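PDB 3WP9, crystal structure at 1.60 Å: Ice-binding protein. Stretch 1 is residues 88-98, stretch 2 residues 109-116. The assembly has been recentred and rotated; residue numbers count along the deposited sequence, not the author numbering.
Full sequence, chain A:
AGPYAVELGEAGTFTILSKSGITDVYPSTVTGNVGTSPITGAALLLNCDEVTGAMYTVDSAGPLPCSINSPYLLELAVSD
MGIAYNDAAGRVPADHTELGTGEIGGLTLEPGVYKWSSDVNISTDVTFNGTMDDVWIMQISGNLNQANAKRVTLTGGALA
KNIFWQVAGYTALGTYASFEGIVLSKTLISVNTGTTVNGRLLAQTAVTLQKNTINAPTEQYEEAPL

Stretch 1, residues 88-98: AAGRVPADHTE
Stretch 2 109-116: LEPGVYKW

Ala 88 and Ala 89 are helical; stretch 1 then runs as loop from Arg 91 (phi/psi -71/149) through a cis peptide bond before Pro 93 (-79/163), and becomes a short strand at His 96-Thr 97 (-139/142, -128/131). Stretch 2 is a strand from Gly 112 to Trp 116, with Val 113 at -100/123 and Lys 115 at -133/138. The strands are parallel: His 96 pairs with Tyr 114 (CA-CA 5.0 Å) and Thr 97 with Lys 115 (CA-CA 4.8 Å). The ladder alternates as parallel pairing requires: His 96 N donates to Val 113 O (3.3 Å), Lys 115 N to His 96 O (2.9 Å), and Glu 98 N to Lys 115 O (2.8 Å). Val 113 O also accepts from Asp 95 N (2.8 Å). Asp 95 (-78/-34, chi1 m) extends the ladder with its side chain: Val 113 N donates to Asp 95 OD2 at 2.8 Å, 173°. That carboxylate lies against Gly 112 (159/175), OD2 to CA 3.4 Å; a CB there would sit 3.2 Å from Asp 95 OD2 and jam against the preceding carbonyl.

His 96 (m, chi2 87°) and Tyr 114 (m, chi2 78°) share one face of the sheet. Their rings are nearly parallel (17°) but slid apart, centroids 4.7 Å, so they barely overlap; His 96 ND1 approaches Tyr 114 CE2 to 3.2 Å. At the imidazole edge, Glu 110 OE2 lies 3.4 Å from His 96 CE1. Thr 97 (p) and Lys 115 (t, t, m, m) occupy the other face. Val 113 (t) makes apolar contact with Ala 94, CB to Val 113 CG1 4.3 Å, while Ala 94 CB meets Lys 115 CB at 4.0 Å. Glu 98 turns at 65/31, its N over one face of the Trp 116 ring (chi1 m, chi2 -92°).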

ATOM      1  N   ALA A  88      -4.075  -1.648  12.779  1.00 20.92           N
ATOM      2  CA  ALA A  88      -2.800  -2.334  12.573  1.00 20.33           C
ATOM      3  C   ALA A  88      -1.705  -1.958  13.585  1.00 18.95           C
ATOM      4  O   ALA A  88      -0.993  -2.799  14.074  1.00 22.25           O
ATOM      5  CB  ALA A  88      -2.308  -1.990  11.143  1.00 19.96           C
ATOM      6  N   ALA A  89      -1.533  -0.669  13.886  1.00 19.37           N
ATOM      7  CA  ALA A  89      -0.472  -0.211  14.748  1.00 21.43           C
ATOM      8  C   ALA A  89      -0.667  -0.795  16.154  1.00 24.29           C
ATOM      9  O   ALA A  89       0.301  -0.932  16.890  1.00 22.34           O
ATOM     10  CB  ALA A  89      -0.488   1.305  14.790  1.00 20.99           C
ATOM     11  N   GLY A  90      -1.905  -1.168  16.510  1.00 24.83           N
ATOM     12  CA  GLY A  90      -2.189  -1.462  17.938  1.00 26.88           C
ATOM     13  C   GLY A  90      -2.212  -2.940  18.250  1.00 27.34           C
ATOM     14  O   GLY A  90      -2.514  -3.328  19.402  1.00 27.98           O
ATOM     15  N   ARG A  91      -1.928  -3.795  17.267  1.00 23.44           N
ATOM     16  CA  ARG A  91      -2.108  -5.228  17.481  1.00 24.19           C
ATOM     17  C   ARG A  91      -1.056  -5.739  18.420  1.00 27.56           C
ATOM     18  O   ARG A  91       0.083  -5.231  18.459  1.00 30.17           O
ATOM     19  CB  ARG A  91      -2.034  -6.033  16.209  1.00 25.70           C
ATOM     20  CG  ARG A  91      -3.118  -5.717  15.267  1.00 23.14           C
ATOM     21  CD  ARG A  91      -4.493  -5.964  15.866  1.00 28.05           C
ATOM     22  NE  ARG A  91      -5.472  -5.784  14.793  1.00 27.33           N
ATOM     23  CZ  ARG A  91      -5.859  -6.693  13.907  1.00 28.87           C
ATOM     24  NH1 ARG A  91      -5.370  -7.948  13.908  1.00 25.92           N
ATOM     25  NH2 ARG A  91      -6.768  -6.354  13.000  1.00 26.40           N
ATOM     26  N   VAL A  92      -1.445  -6.764  19.192  1.00 30.72           N
ATOM     27  CA  VAL A  92      -0.560  -7.374  20.188  1.00 28.69           C
ATOM     28  C   VAL A  92      -0.981  -8.828  20.415  1.00 28.88           C
ATOM     29  O   VAL A  92      -2.113  -9.205  20.100  1.00 36.28           O
ATOM     30  CB  VAL A  92      -0.579  -6.614  21.529  1.00 30.60           C
ATOM     31  CG1 VAL A  92       0.270  -5.355  21.414  1.00 29.46           C
ATOM     32  CG2 VAL A  92      -2.031  -6.314  21.921  1.00 29.86           C
ATOM     33  N   PRO A  93      -0.048  -9.656  20.911  1.00 30.75           N
ATOM     34  CA  PRO A  93       1.350  -9.244  21.185  1.00 28.02           C
ATOM     35  C   PRO A  93       2.121  -9.227  19.842  1.00 27.17           C
ATOM     36  O   PRO A  93       1.638  -9.856  18.886  1.00 30.96           O
ATOM     37  CB  PRO A  93       1.889 -10.391  22.077  1.00 29.54           C
ATOM     38  CG  PRO A  93       1.006 -11.571  21.729  1.00 30.11           C
ATOM     39  CD  PRO A  93      -0.344 -11.054  21.304  1.00 32.37           C
ATOM     40  N   ALA A  94       3.273  -8.558  19.809  1.00 26.59           N
ATOM     41  CA  ALA A  94       4.224  -8.779  18.693  1.00 25.33           C
ATOM     42  C   ALA A  94       4.876 -10.123  18.862  1.00 28.38           C
ATOM     43  O   ALA A  94       5.377 -10.459  19.941  1.00 29.61           O
ATOM     44  CB  ALA A  94       5.307  -7.720  18.638  1.00 24.83           C
ATOM     45  N   ASP A  95       4.927 -10.882  17.770  1.00 29.07           N
ATOM     46  CA  ASP A  95       5.618 -12.172  17.696  1.00 29.41           C
ATOM     47  C   ASP A  95       7.126 -12.033  17.553  1.00 32.71           C
ATOM     48  O   ASP A  95       7.862 -12.858  18.077  1.00 32.31           O
ATOM     49  CB  ASP A  95       5.118 -12.952  16.536  1.00 30.46           C
ATOM     50  CG  ASP A  95       3.708 -13.410  16.704  1.00 34.81           C
ATOM     51  OD1 ASP A  95       3.503 -14.413  17.418  1.00 41.08           O
ATOM     52  OD2 ASP A  95       2.794 -12.813  16.110  1.00 30.42           O
ATOM     53  N   HIS A  96       7.597 -10.993  16.845  1.00 24.88           N
ATOM     54  CA  HIS A  96       9.011 -10.674  16.706  1.00 26.10           C
ATOM     55  C   HIS A  96       9.205  -9.189  16.814  1.00 21.32           C
ATOM     56  O   HIS A  96       8.396  -8.395  16.295  1.00 27.67           O
ATOM     57  CB  HIS A  96       9.568 -11.190  15.364  1.00 26.33           C
ATOM     58  CG  HIS A  96       9.256 -12.639  15.101  1.00 33.30           C
ATOM     59  ND1 HIS A  96       8.084 -13.057  14.491  1.00 30.27           N
ATOM     60  CD2 HIS A  96       9.954 -13.765  15.381  1.00 30.43           C
ATOM     61  CE1 HIS A  96       8.063 -14.376  14.430  1.00 29.84           C
ATOM     62  NE2 HIS A  96       9.202 -14.827  14.931  1.00 32.89           N
ATOM     63  N   THR A  97      10.280  -8.809  17.452  1.00 22.23           N
ATOM     64  CA  THR A  97      10.598  -7.423  17.612  1.00 23.76           C
ATOM     65  C   THR A  97      12.010  -7.192  17.149  1.00 27.35           C
ATOM     66  O   THR A  97      12.940  -7.941  17.543  1.00 27.95           O
ATOM     67  CB  THR A  97      10.387  -6.978  19.088  1.00 28.15           C
ATOM     68  OG1 THR A  97      11.337  -7.685  19.895  1.00 33.76           O
ATOM     69  CG2 THR A  97       9.008  -7.350  19.535  1.00 27.52           C
ATOM     70  N   GLU A  98      12.207  -6.180  16.298  1.00 23.34           N
ATOM     71  CA  GLU A  98      13.555  -5.757  15.870  1.00 23.15           C
ATOM     72  C   GLU A  98      14.264  -6.868  15.032  1.00 19.25           C
ATOM     73  O   GLU A  98      15.460  -7.003  15.082  1.00 21.57           O
ATOM     74  CB  GLU A  98      14.480  -5.339  17.047  1.00 23.56           C
ATOM     75  CG  GLU A  98      13.909  -4.408  18.128  1.00 23.06           C
ATOM     76  CD  GLU A  98      13.224  -3.118  17.668  1.00 29.23           C
ATOM     77  OE1 GLU A  98      13.114  -2.754  16.484  1.00 26.46           O
ATOM     78  OE2 GLU A  98      12.700  -2.413  18.534  1.00 26.20           O
ATOM     79  N   LEU A 109       9.466 -14.954   6.318  1.00 21.05           N
ATOM     80  CA  LEU A 109       8.697 -14.482   7.462  1.00 20.45           C
ATOM     81  C   LEU A 109       7.423 -15.338   7.574  1.00 20.51           C
ATOM     82  O   LEU A 109       6.579 -15.371   6.679  1.00 23.22           O
ATOM     83  CB  LEU A 109       8.292 -13.003   7.247  1.00 20.65           C
ATOM     84  CG  LEU A 109       9.472 -12.039   7.054  1.00 27.85           C
ATOM     85  CD1 LEU A 109       8.966 -10.580   7.010  1.00 31.53           C
ATOM     86  CD2 LEU A 109      10.575 -12.160   8.102  1.00 28.31           C
ATOM     87  N   GLU A 110       7.253 -16.016   8.714  1.00 24.24           N
ATOM     88  CA  GLU A 110       6.013 -16.754   8.964  1.00 25.39           C
ATOM     89  C   GLU A 110       4.921 -15.756   9.444  1.00 21.02           C
ATOM     90  O   GLU A 110       5.290 -14.632   9.855  1.00 22.33           O
ATOM     91  CB  GLU A 110       6.283 -17.820  10.057  1.00 30.31           C
ATOM     92  CG  GLU A 110       6.987 -17.202  11.289  1.00 37.39           C
ATOM     93  CD  GLU A 110       7.022 -18.078  12.563  1.00 49.23           C
ATOM     94  OE1 GLU A 110       7.068 -19.327  12.455  1.00 53.16           O
ATOM     95  OE2 GLU A 110       7.028 -17.503  13.685  1.00 49.98           O
ATOM     96  N   PRO A 111       3.648 -16.124   9.329  1.00 23.34           N
ATOM     97  CA  PRO A 111       2.492 -15.269   9.709  1.00 23.93           C
ATOM     98  C   PRO A 111       2.686 -14.799  11.145  1.00 25.26           C
ATOM     99  O   PRO A 111       3.267 -15.518  11.980  1.00 28.96           O
ATOM    100  CB  PRO A 111       1.300 -16.184   9.526  1.00 26.11           C
ATOM    101  CG  PRO A 111       1.791 -17.219   8.516  1.00 24.09           C
ATOM    102  CD  PRO A 111       3.167 -17.469   8.995  1.00 22.34           C
ATOM    103  N   GLY A 112       2.291 -13.588  11.444  1.00 23.45           N
ATOM    104  CA  GLY A 112       2.585 -13.048  12.767  1.00 23.04           C
ATOM    105  C   GLY A 112       2.537 -11.546  12.769  1.00 24.64           C
ATOM    106  O   GLY A 112       2.367 -10.913  11.699  1.00 25.21           O
ATOM    107  N   VAL A 113       2.691 -10.992  13.964  1.00 23.71           N
ATOM    108  CA  VAL A 113       2.859  -9.546  14.161  1.00 18.69           C
ATOM    109  C   VAL A 113       4.321  -9.240  14.359  1.00 20.04           C
ATOM    110  O   VAL A 113       5.009  -9.806  15.204  1.00 17.94           O
ATOM    111  CB  VAL A 113       1.933  -9.002  15.351  1.00 17.06           C
ATOM    112  CG1 VAL A 113       2.209  -7.513  15.623  1.00 18.74           C
ATOM    113  CG2 VAL A 113       0.442  -9.252  15.027  1.00 19.22           C
ATOM    114  N   TYR A 114       4.876  -8.359  13.510  1.00 17.21           N
ATOM    115  CA  TYR A 114       6.265  -7.985  13.569  1.00 19.04           C
ATOM    116  C   TYR A 114       6.324  -6.522  13.885  1.00 18.48           C
ATOM    117  O   TYR A 114       5.595  -5.727  13.283  1.00 18.91           O
ATOM    118  CB  TYR A 114       6.938  -8.242  12.194  1.00 19.64           C
ATOM    119  CG  TYR A 114       7.025  -9.718  11.833  1.00 19.00           C
ATOM    120  CD1 TYR A 114       5.916 -10.383  11.352  1.00 19.17           C
ATOM    121  CD2 TYR A 114       8.237 -10.413  11.928  1.00 22.78           C
ATOM    122  CE1 TYR A 114       5.973 -11.758  10.998  1.00 22.04           C
ATOM    123  CE2 TYR A 114       8.309 -11.792  11.573  1.00 22.41           C
ATOM    124  CZ  TYR A 114       7.167 -12.431  11.136  1.00 22.46           C
ATOM    125  OH  TYR A 114       7.194 -13.797  10.767  1.00 26.47           O
ATOM    126  N   LYS A 115       7.240  -6.171  14.742  1.00 19.90           N
ATOM    127  CA  LYS A 115       7.364  -4.784  15.153  1.00 20.92           C
ATOM    128  C   LYS A 115       8.804  -4.322  15.108  1.00 19.89           C
ATOM    129  O   LYS A 115       9.733  -5.017  15.570  1.00 18.31           O
ATOM    130  CB  LYS A 115       6.784  -4.632  16.580  1.00 22.42           C
ATOM    131  CG  LYS A 115       7.001  -3.220  17.132  1.00 26.76           C
ATOM    132  CD  LYS A 115       6.461  -3.038  18.543  1.00 33.66           C
ATOM    133  CE  LYS A 115       4.943  -3.125  18.521  1.00 34.16           C
ATOM    134  NZ  LYS A 115       4.368  -1.942  17.805  1.00 38.25           N
ATOM    135  N   TRP A 116       9.003  -3.097  14.598  1.00 17.39           N
ATOM    136  CA  TRP A 116      10.301  -2.496  14.578  1.00 18.31           C
ATOM    137  C   TRP A 116      10.146  -1.090  15.101  1.00 16.63           C
ATOM    138  O   TRP A 116       9.234  -0.367  14.667  1.00 17.43           O
ATOM    139  CB  TRP A 116      10.856  -2.375  13.147  1.00 17.59           C
ATOM    140  CG  TRP A 116      11.229  -3.726  12.547  1.00 16.92           C
ATOM    141  CD1 TRP A 116      12.470  -4.340  12.602  1.00 19.32           C
ATOM    142  CD2 TRP A 116      10.378  -4.576  11.821  1.00 17.49           C
ATOM    143  NE1 TRP A 116      12.413  -5.565  11.926  1.00 20.00           N
ATOM    144  CE2 TRP A 116      11.151  -5.717  11.427  1.00 16.01           C
ATOM    145  CE3 TRP A 116       9.033  -4.496  11.426  1.00 16.09           C
ATOM    146  CZ2 TRP A 116      10.602  -6.747  10.685  1.00 16.73           C
ATOM    147  CZ3 TRP A 116       8.477  -5.554  10.698  1.00 17.62           C
ATOM    148  CH2 TRP A 116       9.280  -6.664  10.332  1.00 15.88           C
TER